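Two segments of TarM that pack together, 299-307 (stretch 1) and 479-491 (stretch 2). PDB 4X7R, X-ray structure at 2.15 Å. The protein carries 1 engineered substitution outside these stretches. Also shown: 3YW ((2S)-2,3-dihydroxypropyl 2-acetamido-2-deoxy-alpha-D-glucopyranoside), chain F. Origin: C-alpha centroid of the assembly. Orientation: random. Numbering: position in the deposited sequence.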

# COMPACT_ATOMS: atom_id res chain seq x y z
N ILE A 299 -7.78 17.95 -15.31
CA ILE A 299 -7.20 17.84 -13.97
C ILE A 299 -8.21 18.41 -12.99
O ILE A 299 -8.64 19.55 -13.14
N PHE A 300 -8.59 17.62 -12.00
CA PHE A 300 -9.59 18.04 -11.04
C PHE A 300 -9.08 17.86 -9.64
O PHE A 300 -8.35 16.91 -9.37
N THR A 301 -9.38 18.82 -8.75
CA THR A 301 -8.98 18.71 -7.37
C THR A 301 -10.11 18.08 -6.59
O THR A 301 -11.24 18.57 -6.62
N ILE A 302 -9.82 16.96 -5.93
CA ILE A 302 -10.79 16.34 -5.02
C ILE A 302 -9.97 15.84 -3.84
O ILE A 302 -9.16 14.95 -4.01
N SER A 303 -10.18 16.40 -2.66
CA SER A 303 -9.52 15.97 -1.42
C SER A 303 -9.86 14.51 -1.12
O SER A 303 -10.93 14.03 -1.50
N ASN A 304 -8.99 13.84 -0.33
CA ASN A 304 -9.33 12.52 0.19
C ASN A 304 -10.52 12.75 1.12
O ASN A 304 -10.61 13.82 1.76
N PHE A 305 -11.40 11.73 1.25
CA PHE A 305 -12.48 11.80 2.21
C PHE A 305 -11.84 11.76 3.59
O PHE A 305 -10.78 11.14 3.76
N VAL A 306 -12.46 12.40 4.56
CA VAL A 306 -11.95 12.45 5.93
C VAL A 306 -12.94 11.80 6.90
O VAL A 306 -14.15 12.02 6.80
N LYS A 307 -12.43 10.95 7.79
CA LYS A 307 -13.26 10.26 8.77
C LYS A 307 -13.20 11.03 10.07
O LYS A 307 -12.17 11.00 10.75
N SER A 479 -15.77 18.52 4.30
CA SER A 479 -17.06 17.84 4.46
C SER A 479 -17.20 16.69 3.46
O SER A 479 -16.82 16.83 2.30
N THR A 480 -17.74 15.57 3.92
CA THR A 480 -18.00 14.37 3.12
C THR A 480 -18.94 14.73 1.97
O THR A 480 -18.75 14.24 0.85
N GLU A 481 -19.91 15.65 2.25
CA GLU A 481 -20.91 16.11 1.27
C GLU A 481 -20.28 16.80 0.09
O GLU A 481 -20.61 16.45 -1.04
N SER A 482 -19.37 17.76 0.34
CA SER A 482 -18.74 18.49 -0.76
C SER A 482 -17.85 17.56 -1.61
O SER A 482 -17.82 17.71 -2.83
N ILE A 483 -17.12 16.62 -0.97
CA ILE A 483 -16.21 15.68 -1.63
C ILE A 483 -17.00 14.72 -2.48
O ILE A 483 -16.69 14.56 -3.66
N LEU A 484 -18.08 14.13 -1.92
CA LEU A 484 -18.97 13.25 -2.66
C LEU A 484 -19.63 13.98 -3.83
O LEU A 484 -19.68 13.44 -4.91
N GLU A 485 -20.07 15.22 -3.65
CA GLU A 485 -20.65 16.01 -4.75
C GLU A 485 -19.64 16.30 -5.85
O GLU A 485 -20.02 16.33 -7.01
N LYS A 486 -18.33 16.48 -5.51
CA LYS A 486 -17.26 16.67 -6.48
C LYS A 486 -17.10 15.45 -7.37
O LYS A 486 -16.94 15.62 -8.58
N TRP A 487 -17.14 14.24 -6.79
CA TRP A 487 -17.05 12.99 -7.53
C TRP A 487 -18.29 12.80 -8.40
O TRP A 487 -18.14 12.42 -9.56
N LEU A 488 -19.49 13.02 -7.84
CA LEU A 488 -20.79 12.90 -8.54
C LEU A 488 -20.91 13.86 -9.74
O LEU A 488 -21.43 13.47 -10.78
N ASN A 489 -20.36 15.07 -9.61
CA ASN A 489 -20.28 16.07 -10.67
C ASN A 489 -19.57 15.49 -11.93
O ASN A 489 -20.05 15.68 -13.04
N LEU A 490 -18.46 14.74 -11.73
CA LEU A 490 -17.70 14.06 -12.80
C LEU A 490 -18.45 12.86 -13.36
O LEU A 490 -18.56 12.72 -14.58
N PHE A 491 -18.97 11.97 -12.48
CA PHE A 491 -19.69 10.77 -12.90
C PHE A 491 -20.96 11.08 -13.69
O PHE A 491 -21.39 10.23 -14.48

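Stretch 2 is a helix from Thr 480 onward, and it lies against the end of a strand and the loop that follows in stretch 1. The two stretches bury 633 Å² between them. No direct hydrogen bond crosses the contact; it rests on apolar packing, with four waters bridging polar atoms.

Ser 479 is the N-cap. It (p) points away from stretch 1, and its OG donates to Ser 482 OG at 2.9 Å. Thr 480 (m) points sideways. Its O sits at the edge of the Phe 305 ring, 3.5 Å from Phe 305 CE1. Water 4 links this end of the helix to the loop: it accepts from Val 306 N at 2.7 Å and lies 3.2 Å from Thr 480 OG1.

Ile 483 (m, t) points toward stretch 1. Its CG2 lies over one face of Phe 305, 3.6 Å from the centroid of that ring, a CH-pi contact. The same CG2 meets Ile 302 CG2 at 3.7 Å. Ile 483 CD1 reaches the loop backbone, 3.5 Å from Asn 304 O. Leu 484 (t, p) points sideways, with CB 4.1 Å from Phe 305 CZ. Phe 305 (chi1 m) also leaves its backbone sideways, but its ring swings nearer to the helix.

Lys 486 points toward stretch 1 in an extended form (m, t, t, t). Its CB packs 4.0 Å from Ile 302 CG1. Its NZ donates to water 1 at 2.6 Å and to water 3 at 2.8 Å. Water 1 donates to Thr 301 O at 2.7 Å, and water 3 accepts from Ser 303 N at 3.1 Å. The amine thus reaches the backbone of stretch 1 through water.

Trp 487 (chi1 m) starts sideways, but its indole comes nearer. Ile 302 (m, t) points toward the helix and covers one indole face, with CD1 3.9 Å from the centroid of the Trp 487 five-membered ring. That ring and Phe 305 are near parallel but slid apart, so they barely overlap. Trp 487 NE1 donates to water 2 at 2.6 Å, which donates to Ser 303 O at 2.9 Å.

Leu 490 (m, t) points toward stretch 1. Its CD1 is 3.9 Å from Ile 302 CD1. Its CD2 lies over one face of the Phe 300 (chi1 m) ring, 3.7 Å from its centroid.

Asn 304 (m) points away from the helix. Its ND2 makes a weak hydrogen bond to 3YW O6 at 2.9 Å.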

# COMPACT_ATOMS: atom_id res chain seq x y z
CB ILE A 299 -5.81 18.57 -13.88
CG1 ILE A 299 -4.88 18.25 -15.09
CG2 ILE A 299 -5.14 18.32 -12.53
CD1 ILE A 299 -4.43 16.69 -15.31
CB PHE A 300 -10.90 17.21 -11.25
CG PHE A 300 -11.44 17.29 -12.66
CD1 PHE A 300 -12.12 18.42 -13.10
CD2 PHE A 300 -11.25 16.24 -13.57
CE1 PHE A 300 -12.63 18.49 -14.41
CE2 PHE A 300 -11.76 16.30 -14.87
CZ PHE A 300 -12.43 17.43 -15.28
CB THR A 301 -8.63 20.08 -6.77
OG1 THR A 301 -7.45 20.59 -7.41
CG2 THR A 301 -8.41 20.01 -5.25
CB ILE A 302 -11.70 15.20 -5.64
CG1 ILE A 302 -12.38 15.61 -6.95
CG2 ILE A 302 -12.74 14.72 -4.61
CD1 ILE A 302 -13.25 14.51 -7.59
CB SER A 303 -10.06 16.79 -0.24
OG SER A 303 -9.63 16.28 1.02
CB ASN A 304 -8.22 11.98 1.09
CG ASN A 304 -7.08 11.36 0.36
OD1 ASN A 304 -7.28 10.52 -0.51
ND2 ASN A 304 -5.86 11.80 0.67
CB PHE A 305 -13.42 10.60 2.06
CG PHE A 305 -14.48 10.71 0.99
CD1 PHE A 305 -15.61 11.51 1.18
CD2 PHE A 305 -14.36 9.99 -0.20
CE1 PHE A 305 -16.62 11.55 0.21
CE2 PHE A 305 -15.37 10.04 -1.17
CZ PHE A 305 -16.50 10.81 -0.95
CB VAL A 306 -11.49 13.90 6.33
CG1 VAL A 306 -12.67 14.81 6.62
CG2 VAL A 306 -10.59 13.86 7.52
CB LYS A 307 -12.82 8.80 8.95
CG LYS A 307 -13.80 7.95 9.76
CD LYS A 307 -13.21 6.59 10.15
CE LYS A 307 -13.38 5.45 9.15
NZ LYS A 307 -14.80 5.05 8.98
CB SER A 479 -18.22 18.82 4.35
OG SER A 479 -18.50 19.14 3.00
CB THR A 480 -18.63 13.32 4.04
OG1 THR A 480 -17.63 12.94 4.99
CG2 THR A 480 -19.11 12.10 3.30
CB GLU A 481 -21.99 17.02 1.90
CG GLU A 481 -22.86 16.34 2.93
CD GLU A 481 -22.40 16.43 4.37
OE1 GLU A 481 -21.22 16.75 4.63
OE2 GLU A 481 -23.25 16.18 5.26
CB SER A 482 -17.93 19.67 -0.24
OG SER A 482 -16.90 19.21 0.63
CB ILE A 483 -15.20 15.01 -0.64
CG1 ILE A 483 -14.24 16.10 -0.07
CG2 ILE A 483 -14.40 13.90 -1.35
CD1 ILE A 483 -13.52 15.75 1.26
CB LEU A 484 -20.02 12.68 -1.72
CG LEU A 484 -21.09 11.81 -2.33
CD1 LEU A 484 -20.48 10.44 -2.86
CD2 LEU A 484 -22.20 11.62 -1.34
CB GLU A 485 -21.26 17.31 -4.23
CG GLU A 485 -22.56 17.09 -3.48
CD GLU A 485 -22.87 18.23 -2.51
OE1 GLU A 485 -22.35 19.35 -2.72
OE2 GLU A 485 -23.59 17.98 -1.51
CB LYS A 486 -15.93 17.04 -5.81
CG LYS A 486 -15.91 18.54 -5.47
CD LYS A 486 -14.78 18.85 -4.49
CE LYS A 486 -14.84 20.31 -4.08
NZ LYS A 486 -13.52 20.77 -3.60
CB TRP A 487 -16.94 11.78 -6.56
CG TRP A 487 -15.54 11.53 -6.05
CD1 TRP A 487 -15.10 11.67 -4.76
CD2 TRP A 487 -14.42 11.04 -6.81
NE1 TRP A 487 -13.77 11.32 -4.68
CE2 TRP A 487 -13.33 10.92 -5.92
CE3 TRP A 487 -14.23 10.72 -8.16
CZ2 TRP A 487 -12.08 10.42 -6.34
CZ3 TRP A 487 -12.99 10.25 -8.58
CH2 TRP A 487 -11.93 10.10 -7.67
CB LEU A 488 -21.99 13.05 -7.56
CG LEU A 488 -22.21 11.86 -6.60
CD1 LEU A 488 -23.45 12.06 -5.74
CD2 LEU A 488 -22.40 10.54 -7.36
CB ASN A 489 -19.55 17.31 -10.15
CG ASN A 489 -19.45 18.42 -11.16
OD1 ASN A 489 -20.44 18.85 -11.75
ND2 ASN A 489 -18.24 18.88 -11.42
CB LEU A 490 -16.31 13.61 -12.31
CG LEU A 490 -15.36 14.70 -11.89
CD1 LEU A 490 -14.04 14.11 -11.38
CD2 LEU A 490 -15.11 15.71 -13.04
CB PHE A 491 -20.06 9.88 -11.69
CG PHE A 491 -18.98 9.43 -10.73
CD1 PHE A 491 -17.65 9.37 -11.13
CD2 PHE A 491 -19.29 9.03 -9.43
CE1 PHE A 491 -16.66 8.92 -10.26
CE2 PHE A 491 -18.30 8.58 -8.56
CZ PHE A 491 -16.99 8.49 -8.99
O3A 3YW F . 3.07 5.85 -3.80
C4A 3YW F . 0.43 6.72 -1.29
C5A 3YW F . 1.81 6.54 -1.88
O5 3YW F . -1.62 8.94 -0.70
C6A 3YW F . 1.76 6.08 -3.32
C5 3YW F . -2.22 9.49 0.48
C6 3YW F . -3.71 9.27 0.33
C4 3YW F . -1.80 10.95 0.61
O6 3YW F . -4.23 9.90 -0.83
C3 3YW F . -0.30 10.98 0.87
O4 3YW F . -2.47 11.55 1.71
O3 3YW F . 0.18 12.32 0.98
O7 3YW F . 2.84 11.33 -1.17
C7 3YW F . 2.91 10.56 -0.22
C8 3YW F . 4.20 10.27 0.48
N2 3YW F . 1.83 9.94 0.27
C2 3YW F . 0.48 10.21 -0.20
C1 3YW F . -0.20 8.93 -0.71
O1 3YW F . 0.36 7.72 -0.27
O2 3YW F . 2.53 5.60 -1.09
O HOH W 1 -12.01 20.99 -5.71
O HOH W 2 -12.07 11.62 -2.73
O HOH W 3 -12.08 18.77 -2.28
O HOH W 4 -14.66 13.86 4.06